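Local coordinates for protein metagenomic carboxyl esterase MGS0156 (Uncultured organism, PDB 5D8M) that probably hydrolyses carboxylic ester bonds, acting as an esterase built on a parallel sheet of the alpha/beta-hydrolase type, at residues H15-S20 with K226-L231; R36-M41 with G62-L67; S104-D109 with V302-S307; I138-V143 with Y171-A176. All coordinates share one frame; numbering follows the deposited sequence.

Contact 1: residues H15-S20 with K226-L231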
loop_
_atom_site.group_PDB
_atom_site.type_symbol
_atom_site.label_atom_id
_atom_site.label_comp_id
_atom_site.label_asym_id
_atom_site.label_seq_id
_atom_site.Cartn_x
_atom_site.Cartn_y
_atom_site.Cartn_z
ATOM N N HIS A 15 -27.113 8.218 -4.389
ATOM C CA HIS A 15 -27.545 8.527 -3.039
ATOM C C HIS A 15 -26.443 8.263 -2.014
ATOM O O HIS A 15 -26.345 8.967 -1.009
ATOM C CB HIS A 15 -28.799 7.712 -2.675
ATOM C CG HIS A 15 -29.988 8.008 -3.540
ATOM N ND1 HIS A 15 -31.026 7.115 -3.712
ATOM C CD2 HIS A 15 -30.315 9.106 -4.264
ATOM C CE1 HIS A 15 -31.936 7.648 -4.513
ATOM N NE2 HIS A 15 -31.522 8.855 -4.868
ATOM N N ALA A 16 -25.609 7.258 -2.272
ATOM C CA ALA A 16 -24.557 6.901 -1.329
ATOM C C ALA A 16 -23.298 7.739 -1.511
ATOM O O ALA A 16 -22.454 7.801 -0.626
ATOM C CB ALA A 16 -24.223 5.417 -1.455
HETATM N N MSE A 17 -23.176 8.398 -2.655
HETATM C CA MSE A 17 -21.929 9.076 -2.991
HETATM C C MSE A 17 -21.842 10.458 -2.366
HETATM O O MSE A 17 -22.778 11.244 -2.445
HETATM C CB MSE A 17 -21.779 9.187 -4.508
HETATM C CG MSE A 17 -20.495 9.840 -4.952
HETATM SE SE MSE A 17 -18.885 8.835 -4.441
HETATM C CE MSE A 17 -19.187 7.236 -5.429
ATOM N N SER A 18 -20.701 10.741 -1.750
ATOM C CA SER A 18 -20.373 12.079 -1.285
ATOM C C SER A 18 -19.687 12.864 -2.407
ATOM O O SER A 18 -18.866 12.294 -3.122
ATOM C CB SER A 18 -19.453 12.004 -0.067
ATOM O OG SER A 18 -19.966 11.108 0.897
ATOM N N PRO A 19 -20.015 14.164 -2.558
ATOM C CA PRO A 19 -19.342 15.018 -3.545
ATOM C C PRO A 19 -17.835 14.893 -3.452
ATOM O O PRO A 19 -17.261 14.984 -2.360
ATOM C CB PRO A 19 -19.798 16.427 -3.158
ATOM C CG PRO A 19 -21.136 16.212 -2.582
ATOM C CD PRO A 19 -21.036 14.915 -1.811
ATOM N N SER A 20 -17.206 14.634 -4.586
ATOM C CA SER A 20 -15.766 14.511 -4.645
ATOM C C SER A 20 -15.259 15.200 -5.887
ATOM O O SER A 20 -16.012 15.475 -6.829
ATOM C CB SER A 20 -15.349 13.032 -4.637
ATOM O OG SER A 20 -15.829 12.384 -5.818
ATOM N N LYS A 226 -15.496 0.051 -1.314
ATOM C CA LYS A 226 -16.354 0.803 -2.230
ATOM C C LYS A 226 -16.010 2.280 -2.172
ATOM O O LYS A 226 -15.812 2.844 -1.105
ATOM C CB LYS A 226 -17.842 0.593 -1.915
ATOM C CG LYS A 226 -18.290 -0.824 -2.249
ATOM C CD LYS A 226 -19.735 -1.095 -1.930
ATOM C CE LYS A 226 -20.046 -2.571 -2.196
ATOM N NZ LYS A 226 -21.480 -2.847 -1.974
ATOM N N ARG A 227 -15.920 2.890 -3.342
ATOM C CA ARG A 227 -15.543 4.280 -3.458
ATOM C C ARG A 227 -16.448 5.188 -2.596
ATOM O O ARG A 227 -15.953 6.035 -1.860
ATOM C CB ARG A 227 -15.594 4.703 -4.935
ATOM C CG ARG A 227 -15.449 6.189 -5.148
ATOM C CD ARG A 227 -15.410 6.529 -6.640
ATOM N NE ARG A 227 -14.126 6.166 -7.224
ATOM C CZ ARG A 227 -13.806 6.368 -8.493
ATOM N NH1 ARG A 227 -14.689 6.913 -9.311
ATOM N NH2 ARG A 227 -12.605 6.020 -8.940
ATOM N N ALA A 228 -17.762 4.992 -2.682
ATOM C CA ALA A 228 -18.708 5.772 -1.890
ATOM C C ALA A 228 -18.384 5.676 -0.388
ATOM O O ALA A 228 -18.323 6.669 0.324
ATOM C CB ALA A 228 -20.128 5.307 -2.164
ATOM N N TYR A 229 -18.133 4.468 0.082
ATOM C CA TYR A 229 -17.809 4.272 1.481
ATOM C C TYR A 229 -16.501 4.958 1.894
ATOM O O TYR A 229 -16.434 5.657 2.905
ATOM C CB TYR A 229 -17.728 2.785 1.767
ATOM C CG TYR A 229 -17.613 2.462 3.233
ATOM C CD1 TYR A 229 -18.750 2.363 4.029
ATOM C CD2 TYR A 229 -16.376 2.243 3.816
ATOM C CE1 TYR A 229 -18.651 2.056 5.374
ATOM C CE2 TYR A 229 -16.267 1.936 5.150
ATOM C CZ TYR A 229 -17.402 1.837 5.928
ATOM O OH TYR A 229 -17.283 1.530 7.267
ATOM N N ARG A 230 -15.459 4.737 1.108
ATOM C CA ARG A 230 -14.138 5.279 1.394
ATOM C C ARG A 230 -14.088 6.822 1.306
ATOM O O ARG A 230 -13.424 7.450 2.115
ATOM C CB ARG A 230 -13.105 4.650 0.446
ATOM C CG ARG A 230 -12.865 3.143 0.701
ATOM C CD ARG A 230 -11.622 2.852 1.591
ATOM N NE ARG A 230 -11.627 3.608 2.844
ATOM C CZ ARG A 230 -12.118 3.169 4.003
ATOM N NH1 ARG A 230 -12.623 1.940 4.117
ATOM N NH2 ARG A 230 -12.055 3.938 5.076
ATOM N N LEU A 231 -14.778 7.410 0.333
ATOM C CA LEU A 231 -14.847 8.876 0.211
ATOM C C LEU A 231 -15.625 9.491 1.375
ATOM O O LEU A 231 -15.254 10.537 1.894
ATOM C CB LEU A 231 -15.494 9.285 -1.108
ATOM C CG LEU A 231 -14.562 9.122 -2.312
ATOM C CD1 LEU A 231 -15.294 9.442 -3.589
ATOM C CD2 LEU A 231 -13.326 9.994 -2.162
HETATM O O HOH W 1 -19.826 8.505 -0.057
#
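The Tyr229 ring has Arg230 NH1 at its edge, in the ring plane; the tyrosine's CB points away from residues 15-20 and its ring takes no part in the contact. Met17, a selenomethionine, does most of the reaching. Its CG lies anti to the backbone N, and the chain then bends at chi2 (63°) and again at chi3 (63°), hooking the tip over the first turn of helix 227-236. There Met17 SE lies 3.7 Å from Leu231 CD1, while Met17 CE settles 3.8 Å from Ala228 N and also touches Arg227 CG. Leu231 CD1 receives a second neighbour in Ser20 OG, 3.7 Å away. No direct hydrogen bond joins the segments; one water does the polar work, donating to Ala16 O (2.8 Å) and to Ala228 O, at a notably short 2.4 Å, and accepting from Ser18 OG (2.8 Å). This surface contact lays the end of helix 10-16 and the chain after it against helix 227-236. That helix is tied in turn to helix 159-170 through the Arg230-Glu166 salt bridge, and to a loop through Arg227 and Asp283.

Contact 2: residues R36-M41 with G62-L67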
loop_
_atom_site.group_PDB
_atom_site.type_symbol
_atom_site.label_atom_id
_atom_site.label_comp_id
_atom_site.label_asym_id
_atom_site.label_seq_id
_atom_site.Cartn_x
_atom_site.Cartn_y
_atom_site.Cartn_z
ATOM N N ARG A 36 13.226 13.715 -3.405
ATOM C CA ARG A 36 14.107 13.200 -2.372
ATOM C C ARG A 36 13.959 11.675 -2.267
ATOM O O ARG A 36 14.945 10.953 -2.081
ATOM C CB ARG A 36 13.825 13.878 -1.027
ATOM C CG ARG A 36 14.722 13.403 0.135
ATOM C CD ARG A 36 16.204 13.545 -0.167
ATOM N NE ARG A 36 17.018 13.132 0.974
ATOM C CZ ARG A 36 18.349 13.072 0.973
ATOM N NH1 ARG A 36 19.035 13.399 -0.118
ATOM N NH2 ARG A 36 18.998 12.699 2.069
ATOM N N PHE A 37 12.740 11.174 -2.434
ATOM C CA PHE A 37 12.564 9.728 -2.369
ATOM C C PHE A 37 13.323 9.020 -3.511
ATOM O O PHE A 37 13.990 8.004 -3.267
ATOM C CB PHE A 37 11.080 9.356 -2.380
ATOM C CG PHE A 37 10.827 7.885 -2.153
ATOM C CD1 PHE A 37 10.880 7.342 -0.872
ATOM C CD2 PHE A 37 10.592 7.044 -3.222
ATOM C CE1 PHE A 37 10.664 5.970 -0.662
ATOM C CE2 PHE A 37 10.372 5.674 -3.028
ATOM C CZ PHE A 37 10.404 5.143 -1.744
ATOM N N ARG A 38 13.239 9.553 -4.737
ATOM C CA ARG A 38 14.001 8.980 -5.864
ATOM C C ARG A 38 15.504 8.969 -5.569
ATOM O O ARG A 38 16.208 7.986 -5.820
ATOM C CB ARG A 38 13.747 9.754 -7.171
ATOM C CG ARG A 38 14.609 9.260 -8.351
ATOM C CD ARG A 38 14.362 10.056 -9.656
ATOM N NE ARG A 38 12.935 10.102 -10.012
ATOM C CZ ARG A 38 12.271 9.142 -10.647
ATOM N NH1 ARG A 38 12.893 8.038 -11.023
ATOM N NH2 ARG A 38 10.973 9.294 -10.909
ATOM N N GLU A 39 15.974 10.074 -5.012
ATOM C CA GLU A 39 17.361 10.237 -4.646
ATOM C C GLU A 39 17.819 9.166 -3.647
ATOM O O GLU A 39 18.864 8.549 -3.819
ATOM C CB GLU A 39 17.544 11.637 -4.063
ATOM C CG GLU A 39 18.973 12.093 -3.823
ATOM C CD GLU A 39 19.003 13.562 -3.454
ATOM O OE1 GLU A 39 17.927 14.109 -3.121
ATOM O OE2 GLU A 39 20.080 14.182 -3.538
ATOM N N ILE A 40 17.030 8.969 -2.597
ATOM C CA ILE A 40 17.317 7.965 -1.582
ATOM C C ILE A 40 17.300 6.557 -2.171
ATOM O O ILE A 40 18.245 5.779 -1.967
ATOM C CB ILE A 40 16.306 8.064 -0.428
ATOM C CG1 ILE A 40 16.610 9.319 0.399
ATOM C CG2 ILE A 40 16.343 6.806 0.446
ATOM C CD1 ILE A 40 15.565 9.611 1.487
HETATM N N MSE A 41 16.250 6.227 -2.921
HETATM C CA MSE A 41 16.123 4.857 -3.428
HETATM C C MSE A 41 17.232 4.566 -4.439
HETATM O O MSE A 41 17.840 3.491 -4.437
HETATM C CB MSE A 41 14.743 4.622 -4.044
HETATM C CG MSE A 41 14.454 3.163 -4.351
HETATM SE SE MSE A 41 12.592 2.855 -4.851
HETATM C CE MSE A 41 12.796 0.965 -5.404
ATOM N N GLY A 62 12.612 3.235 -14.717
ATOM C CA GLY A 62 12.893 1.883 -14.249
ATOM C C GLY A 62 12.351 1.489 -12.872
ATOM O O GLY A 62 11.725 0.446 -12.723
ATOM N N ILE A 63 12.598 2.305 -11.858
ATOM C CA ILE A 63 12.032 2.014 -10.547
ATOM C C ILE A 63 10.851 2.918 -10.195
ATOM O O ILE A 63 9.886 2.471 -9.568
ATOM C CB ILE A 63 13.092 2.107 -9.414
ATOM C CG1 ILE A 63 13.811 3.466 -9.415
ATOM C CG2 ILE A 63 14.084 0.930 -9.533
ATOM C CD1 ILE A 63 14.655 3.766 -8.116
ATOM N N LEU A 64 10.925 4.178 -10.605
ATOM C CA LEU A 64 9.915 5.175 -10.247
ATOM C C LEU A 64 9.590 6.036 -11.435
ATOM O O LEU A 64 10.486 6.662 -12.000
ATOM C CB LEU A 64 10.414 6.065 -9.112
ATOM C CG LEU A 64 10.720 5.387 -7.778
ATOM C CD1 LEU A 64 11.608 6.306 -6.924
ATOM C CD2 LEU A 64 9.390 5.081 -7.036
ATOM N N TRP A 65 8.314 6.066 -11.812
ATOM C CA TRP A 65 7.879 6.858 -12.963
ATOM C C TRP A 65 8.205 8.314 -12.747
ATOM O O TRP A 65 8.103 8.815 -11.627
ATOM C CB TRP A 65 6.375 6.717 -13.206
ATOM C CG TRP A 65 5.983 5.399 -13.768
ATOM C CD1 TRP A 65 5.453 4.339 -13.084
ATOM C CD2 TRP A 65 6.093 4.986 -15.131
ATOM N NE1 TRP A 65 5.217 3.294 -13.945
ATOM C CE2 TRP A 65 5.611 3.661 -15.206
ATOM C CE3 TRP A 65 6.555 5.605 -16.301
ATOM C CZ2 TRP A 65 5.565 2.949 -16.401
ATOM C CZ3 TRP A 65 6.511 4.887 -17.495
ATOM C CH2 TRP A 65 6.021 3.571 -17.532
ATOM N N ARG A 66 8.593 8.982 -13.829
ATOM C CA ARG A 66 8.826 10.414 -13.809
ATOM C C ARG A 66 7.590 11.164 -14.270
ATOM O O ARG A 66 7.482 11.483 -15.442
ATOM C CB ARG A 66 9.991 10.792 -14.731
ATOM C CG ARG A 66 11.319 10.172 -14.375
ATOM C CD ARG A 66 12.301 10.256 -15.543
ATOM N NE ARG A 66 11.938 9.336 -16.618
ATOM C CZ ARG A 66 12.624 9.187 -17.749
ATOM N NH1 ARG A 66 13.724 9.901 -17.961
ATOM N NH2 ARG A 66 12.217 8.317 -18.669
ATOM N N LEU A 67 6.673 11.457 -13.355
ATOM C CA LEU A 67 5.523 12.289 -13.671
ATOM C C LEU A 67 5.980 13.736 -13.722
ATOM O O LEU A 67 7.084 14.048 -13.291
ATOM C CB LEU A 67 4.391 12.100 -12.646
ATOM C CG LEU A 67 3.300 11.094 -13.078
ATOM C CD1 LEU A 67 3.832 9.669 -13.081
ATOM C CD2 LEU A 67 2.034 11.214 -12.239
HETATM O O HOH W 2 13.384 5.049 -12.141
#
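Arg38 leaves its helix with CG anti to the backbone N (chi1 175°), runs straight through chi2, then turns at chi3 (-53°) and again about NE, which sets its guanidinium end-on to the carbonyl of Leu64. Leu64, with CG beside its own backbone N, slides past the arginine in the opposite direction, sending its methyls back toward the helix. Both terminal nitrogens grip one oxygen: NH1 and NH2 of Arg38 each donate to Leu64 O at 2.9 Å. The oxygen lies in the guanidinium plane, yet both donors stand above the carbonyl plane, NH2 by 66°, and neither bond is straight. Arg66 CG rests on one face of the guanidinium, 3.6 Å from Arg38 NH2, and a salt bridge from Arg38 NE to Glu70 further fixes the group's rotation. In a fold resembling the alpha/beta hydrolases, helix 34-48 follows the short edge strand 31-32, and loop 62-67 runs beside the chain that leaves strand 290-293, with backbone bonds from Ile63 to Asn296 and from Trp65 to Tyr294. Deeper in, the chemistry becomes apolar. Selenomethionine Met41, extended beyond CG, meets Ile63 tip to tip, with Met41 CG 3.8 Å from Ile63 CD1. Leu64 CD1 lies 3.9 Å from Phe37 CD2; Phe37 and Met41 turn as well to Ala330 of helix 324-338. A water accepts from Ile63 N and, weakly, from Arg38 NH1.

Contact 3: residues S104-D109 with V302-S307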
loop_
_atom_site.group_PDB
_atom_site.type_symbol
_atom_site.label_atom_id
_atom_site.label_comp_id
_atom_site.label_asym_id
_atom_site.label_seq_id
_atom_site.Cartn_x
_atom_site.Cartn_y
_atom_site.Cartn_z
ATOM N N SER A 104 2.718 -16.225 -0.201
ATOM C CA SER A 104 3.182 -14.835 -0.155
ATOM C C SER A 104 2.889 -14.147 1.159
ATOM O O SER A 104 1.763 -14.200 1.632
ATOM C CB SER A 104 2.527 -14.028 -1.292
ATOM O OG SER A 104 3.014 -12.690 -1.317
ATOM N N LEU A 105 3.903 -13.500 1.732
ATOM C CA LEU A 105 3.744 -12.644 2.896
ATOM C C LEU A 105 4.266 -11.264 2.549
ATOM O O LEU A 105 5.294 -11.156 1.881
ATOM C CB LEU A 105 4.518 -13.199 4.103
ATOM C CG LEU A 105 4.076 -14.571 4.582
ATOM C CD1 LEU A 105 5.049 -15.094 5.659
ATOM C CD2 LEU A 105 2.625 -14.465 5.123
ATOM N N LEU A 106 3.574 -10.230 3.031
ATOM C CA LEU A 106 3.865 -8.846 2.675
ATOM C C LEU A 106 5.353 -8.497 2.856
ATOM O O LEU A 106 5.917 -8.708 3.924
ATOM C CB LEU A 106 3.000 -7.896 3.510
ATOM C CG LEU A 106 3.163 -6.397 3.193
ATOM C CD1 LEU A 106 2.704 -6.097 1.817
ATOM C CD2 LEU A 106 2.415 -5.525 4.206
ATOM N N PHE A 107 5.976 -7.986 1.794
ATOM C CA PHE A 107 7.376 -7.549 1.826
ATOM C C PHE A 107 8.340 -8.596 2.356
ATOM O O PHE A 107 9.377 -8.265 2.938
ATOM C CB PHE A 107 7.510 -6.250 2.646
ATOM C CG PHE A 107 7.192 -5.005 1.842
ATOM C CD1 PHE A 107 7.985 -4.657 0.763
ATOM C CD2 PHE A 107 6.108 -4.201 2.159
ATOM C CE1 PHE A 107 7.701 -3.545 -0.005
ATOM C CE2 PHE A 107 5.808 -3.072 1.414
ATOM C CZ PHE A 107 6.608 -2.727 0.340
ATOM N N ASP A 108 8.009 -9.869 2.170
ATOM C CA ASP A 108 8.777 -10.911 2.857
ATOM C C ASP A 108 10.247 -10.911 2.446
ATOM O O ASP A 108 11.125 -11.108 3.282
ATOM C CB ASP A 108 8.181 -12.297 2.591
ATOM C CG ASP A 108 8.384 -13.250 3.756
ATOM O OD1 ASP A 108 8.291 -12.812 4.941
ATOM O OD2 ASP A 108 8.601 -14.448 3.485
ATOM N N ASP A 109 10.506 -10.703 1.157
ATOM C CA ASP A 109 11.870 -10.720 0.657
ATOM C C ASP A 109 12.624 -9.405 0.931
ATOM O O ASP A 109 13.821 -9.313 0.672
ATOM C CB ASP A 109 11.872 -11.040 -0.841
ATOM C CG ASP A 109 11.011 -10.064 -1.686
ATOM O OD1 ASP A 109 10.186 -9.245 -1.157
ATOM O OD2 ASP A 109 11.165 -10.166 -2.928
ATOM N N VAL A 302 4.658 -4.573 -6.331
ATOM C CA VAL A 302 5.228 -3.522 -5.491
ATOM C C VAL A 302 5.409 -3.982 -4.031
ATOM O O VAL A 302 6.193 -3.387 -3.290
ATOM C CB VAL A 302 4.349 -2.230 -5.591
ATOM C CG1 VAL A 302 2.990 -2.415 -4.857
ATOM C CG2 VAL A 302 5.116 -1.006 -5.080
ATOM N N ALA A 303 4.769 -5.079 -3.613
ATOM C CA ALA A 303 4.764 -5.389 -2.183
ATOM C C ALA A 303 4.651 -6.858 -1.782
ATOM O O ALA A 303 5.024 -7.205 -0.670
ATOM C CB ALA A 303 3.625 -4.606 -1.502
HETATM N N MSE A 304 4.099 -7.705 -2.654
HETATM C CA MSE A 304 3.815 -9.102 -2.322
HETATM C C MSE A 304 4.626 -10.032 -3.206
HETATM O O MSE A 304 4.282 -10.210 -4.382
HETATM C CB MSE A 304 2.310 -9.418 -2.498
HETATM C CG MSE A 304 1.408 -8.755 -1.473
HETATM SE SE MSE A 304 1.334 -9.783 0.172
HETATM C CE MSE A 304 0.213 -11.280 -0.384
ATOM N N PRO A 305 5.686 -10.645 -2.649
ATOM C CA PRO A 305 6.496 -11.587 -3.412
ATOM C C PRO A 305 5.799 -12.944 -3.588
ATOM O O PRO A 305 5.295 -13.511 -2.619
ATOM C CB PRO A 305 7.762 -11.742 -2.553
ATOM C CG PRO A 305 7.283 -11.486 -1.135
ATOM C CD PRO A 305 6.198 -10.444 -1.274
ATOM N N PHE A 306 5.786 -13.447 -4.820
ATOM C CA PHE A 306 5.345 -14.801 -5.117
ATOM C C PHE A 306 6.510 -15.517 -5.795
ATOM O O PHE A 306 6.956 -15.091 -6.860
ATOM C CB PHE A 306 4.117 -14.811 -6.050
ATOM C CG PHE A 306 2.847 -14.326 -5.413
ATOM C CD1 PHE A 306 2.576 -12.978 -5.316
ATOM C CD2 PHE A 306 1.901 -15.236 -4.941
ATOM C CE1 PHE A 306 1.399 -12.532 -4.727
ATOM C CE2 PHE A 306 0.723 -14.799 -4.363
ATOM C CZ PHE A 306 0.484 -13.439 -4.242
ATOM N N SER A 307 7.000 -16.607 -5.222
ATOM C CA SER A 307 8.128 -17.292 -5.860
ATOM C C SER A 307 8.043 -18.821 -5.878
ATOM O O SER A 307 8.872 -19.484 -6.509
ATOM C CB SER A 307 9.429 -16.856 -5.184
ATOM O OG SER A 307 9.223 -16.597 -3.806
#
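A type II beta turn from Leu105 to Asp108 forms the first half of this contact, in the loop after strand 87-92; the other half is the loop after strand 290-293, which in alpha/beta hydrolases usually carries the catalytic histidine. At the turn, Phe107 N donates to Ala303 O at 2.8 Å, nearly along the C=O axis. The Phe107 ring lies over the same residue, with Ala303 CA 4.2 Å from the ring centroid in a CH-pi contact. Val302 O, 3.6 Å from Phe107 CE1, is buried here without a polar partner. A second bond comes from Ser104, whose OG, anti to the backbone N, is aimed by that torsion at Pro305 O and donates to it at 2.8 Å from above the carbonyl plane. Ser104 CB itself sits over the centre of the Phe306 ring, 3.6 Å from its centroid. Selenomethionine Met304, bent twice, curls back so that its CE reaches 3.3 Å from Ser104 OG. The Pro305 ring packs against the turn, its CD 3.4 Å from Leu105 O and its CG against Asp109 OD1. Leu106, Ala303 and Met304 pack on His157 at the end of strand 151-157, Phe107 meets Val155 of that strand, and Asp109 pairs with Arg324 of helix 324-338.

Contact 4: residues I138-V143 with Y171-A176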
loop_
_atom_site.group_PDB
_atom_site.type_symbol
_atom_site.label_atom_id
_atom_site.label_comp_id
_atom_site.label_asym_id
_atom_site.label_seq_id
_atom_site.Cartn_x
_atom_site.Cartn_y
_atom_site.Cartn_z
ATOM N N ILE A 138 -7.828 -5.649 15.305
ATOM C CA ILE A 138 -6.674 -6.543 15.310
ATOM C C ILE A 138 -5.375 -5.736 15.399
ATOM O O ILE A 138 -4.485 -6.032 16.210
ATOM C CB ILE A 138 -6.673 -7.441 14.040
ATOM C CG1 ILE A 138 -7.814 -8.449 14.155
ATOM C CG2 ILE A 138 -5.307 -8.132 13.847
ATOM C CD1 ILE A 138 -8.109 -9.263 12.863
ATOM N N ILE A 139 -5.298 -4.698 14.573
ATOM C CA ILE A 139 -4.122 -3.847 14.499
ATOM C C ILE A 139 -3.902 -3.132 15.832
ATOM O O ILE A 139 -2.783 -3.108 16.376
ATOM C CB ILE A 139 -4.268 -2.838 13.347
ATOM C CG1 ILE A 139 -4.294 -3.591 12.008
ATOM C CG2 ILE A 139 -3.133 -1.839 13.376
ATOM C CD1 ILE A 139 -4.840 -2.752 10.849
ATOM N N HIS A 140 -4.979 -2.577 16.368
ATOM C CA HIS A 140 -4.967 -1.975 17.689
ATOM C C HIS A 140 -4.368 -2.913 18.758
ATOM O O HIS A 140 -3.534 -2.497 19.566
ATOM C CB HIS A 140 -6.392 -1.583 18.083
ATOM C CG HIS A 140 -6.483 -0.862 19.383
ATOM N ND1 HIS A 140 -7.506 -1.083 20.280
ATOM C CD2 HIS A 140 -5.697 0.096 19.934
ATOM C CE1 HIS A 140 -7.344 -0.293 21.328
ATOM N NE2 HIS A 140 -6.251 0.429 21.145
ATOM N N GLU A 141 -4.780 -4.177 18.767
ATOM C CA GLU A 141 -4.282 -5.099 19.794
ATOM C C GLU A 141 -2.805 -5.473 19.582
ATOM O O GLU A 141 -2.053 -5.669 20.539
ATOM C CB GLU A 141 -5.126 -6.377 19.838
ATOM C CG GLU A 141 -6.584 -6.163 20.172
ATOM C CD GLU A 141 -6.795 -5.494 21.521
ATOM O OE1 GLU A 141 -7.762 -4.718 21.638
ATOM O OE2 GLU A 141 -6.010 -5.749 22.467
ATOM N N VAL A 142 -2.395 -5.595 18.331
ATOM C CA VAL A 142 -1.010 -5.938 18.026
ATOM C C VAL A 142 -0.062 -4.824 18.488
ATOM O O VAL A 142 0.889 -5.068 19.214
ATOM C CB VAL A 142 -0.790 -6.191 16.502
ATOM C CG1 VAL A 142 0.718 -6.215 16.177
ATOM C CG2 VAL A 142 -1.446 -7.503 16.078
ATOM N N VAL A 143 -0.335 -3.601 18.056
ATOM C CA VAL A 143 0.552 -2.485 18.359
ATOM C C VAL A 143 0.651 -2.233 19.864
ATOM O O VAL A 143 1.741 -1.920 20.376
ATOM C CB VAL A 143 0.096 -1.237 17.612
ATOM C CG1 VAL A 143 0.932 -0.024 18.026
ATOM C CG2 VAL A 143 0.236 -1.483 16.137
ATOM N N TYR A 171 -9.169 4.618 17.480
ATOM C CA TYR A 171 -8.449 4.423 18.739
ATOM C C TYR A 171 -7.440 5.529 18.968
ATOM O O TYR A 171 -6.331 5.455 18.481
ATOM C CB TYR A 171 -7.756 3.053 18.730
ATOM C CG TYR A 171 -8.702 1.919 18.384
ATOM C CD1 TYR A 171 -9.628 1.463 19.318
ATOM C CD2 TYR A 171 -8.667 1.298 17.146
ATOM C CE1 TYR A 171 -10.497 0.426 19.023
ATOM C CE2 TYR A 171 -9.542 0.260 16.834
ATOM C CZ TYR A 171 -10.452 -0.175 17.777
ATOM O OH TYR A 171 -11.323 -1.208 17.488
ATOM N N PRO A 172 -7.832 6.576 19.707
ATOM C CA PRO A 172 -6.898 7.665 20.027
ATOM C C PRO A 172 -5.595 7.180 20.665
ATOM O O PRO A 172 -4.558 7.794 20.467
ATOM C CB PRO A 172 -7.687 8.524 21.021
ATOM C CG PRO A 172 -9.113 8.256 20.693
ATOM C CD PRO A 172 -9.186 6.823 20.234
ATOM N N ASP A 173 -5.637 6.099 21.430
ATOM C CA ASP A 173 -4.405 5.605 22.026
ATOM C C ASP A 173 -3.453 5.031 20.964
ATOM O O ASP A 173 -2.234 5.149 21.096
ATOM C CB ASP A 173 -4.704 4.563 23.105
ATOM C CG ASP A 173 -5.580 3.426 22.605
ATOM O OD1 ASP A 173 -6.448 3.658 21.736
ATOM O OD2 ASP A 173 -5.413 2.293 23.102
ATOM N N LEU A 174 -3.996 4.421 19.907
ATOM C CA LEU A 174 -3.147 3.984 18.804
ATOM C C LEU A 174 -2.571 5.200 18.064
ATOM O O LEU A 174 -1.394 5.234 17.709
ATOM C CB LEU A 174 -3.927 3.093 17.836
ATOM C CG LEU A 174 -3.149 2.718 16.586
ATOM C CD1 LEU A 174 -1.919 1.903 17.002
ATOM C CD2 LEU A 174 -4.013 1.932 15.608
ATOM N N ALA A 175 -3.396 6.208 17.841
ATOM C CA ALA A 175 -2.934 7.430 17.173
ATOM C C ALA A 175 -1.766 8.048 17.929
ATOM O O ALA A 175 -0.750 8.419 17.339
ATOM C CB ALA A 175 -4.054 8.433 17.064
ATOM N N ALA A 176 -1.916 8.154 19.245
ATOM C CA ALA A 176 -0.874 8.750 20.086
ATOM C C ALA A 176 0.412 7.919 20.063
ATOM O O ALA A 176 1.493 8.423 20.313
ATOM C CB ALA A 176 -1.373 8.899 21.501
#
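The imidazole of His140 is engaged on a face and at its edge. Tyr171 lies over the face in an offset stack, ring centroids 3.9 Å apart and planes 10° from parallel, displaced so that His140 ND1 sits above the rim of the tyrosine, 3.5 Å from Tyr171 CD1. Each CB also lies over the other residue's ring, lengthening the overlap to both stems. At the edge, His140 NE2 donates to Asp173 OD2 at 2.8 Å, exactly in the ring plane and almost straight (172°). The carboxylate stands steeply across that plane and is met from above its own. With the histidine held by both partners, the nearby carboxylate would tend to favour a charged imidazolium. The torsions account for the placement: His140 CG is anti to its backbone N, throwing the ring across to the other helix, while Asp173 CG takes the crowded position between backbone N and carbonyl carbon. Beneath the polar layer, Leu174 CD1 fits against Val143 CG1 at 3.6 Å. Behind these, Phe154 of strand 151-157 meets Ile139, Val143 and Leu174, and Leu168 of helix 159-170 supports Leu174. Tyr171 holds the N-cap position of helix 172-177, directly after helix 159-170. The arrangement is that of two helices packed side by side against strand 151-157 of the parallel sheet, as in alpha/beta folds, joined by a His-carboxylate bond above an apolar base.

Burial and chemistry change together across the four contacts. Contact 3 is the buried one, joining two loops with direct backbone and serine hydrogen bonds and CH-pi faces. Contacts 2 and 4 are partly buried, and each sets a polar group over aliphatic packing, an arginine on a carbonyl in one and a histidine on a carboxylate in the other. Contact 1, at the surface, has no direct bond and relies on a bridging water and on apolar contacts around a selenomethionine. Contacts 2 and 3 both lean on helix 324-338, and their nearest atoms are about 7 Å apart; contacts 1 and 4 share helix 159-170 as a neighbour. Strand 151-157 backs contacts 3 and 4, whose centres are 25 Å apart.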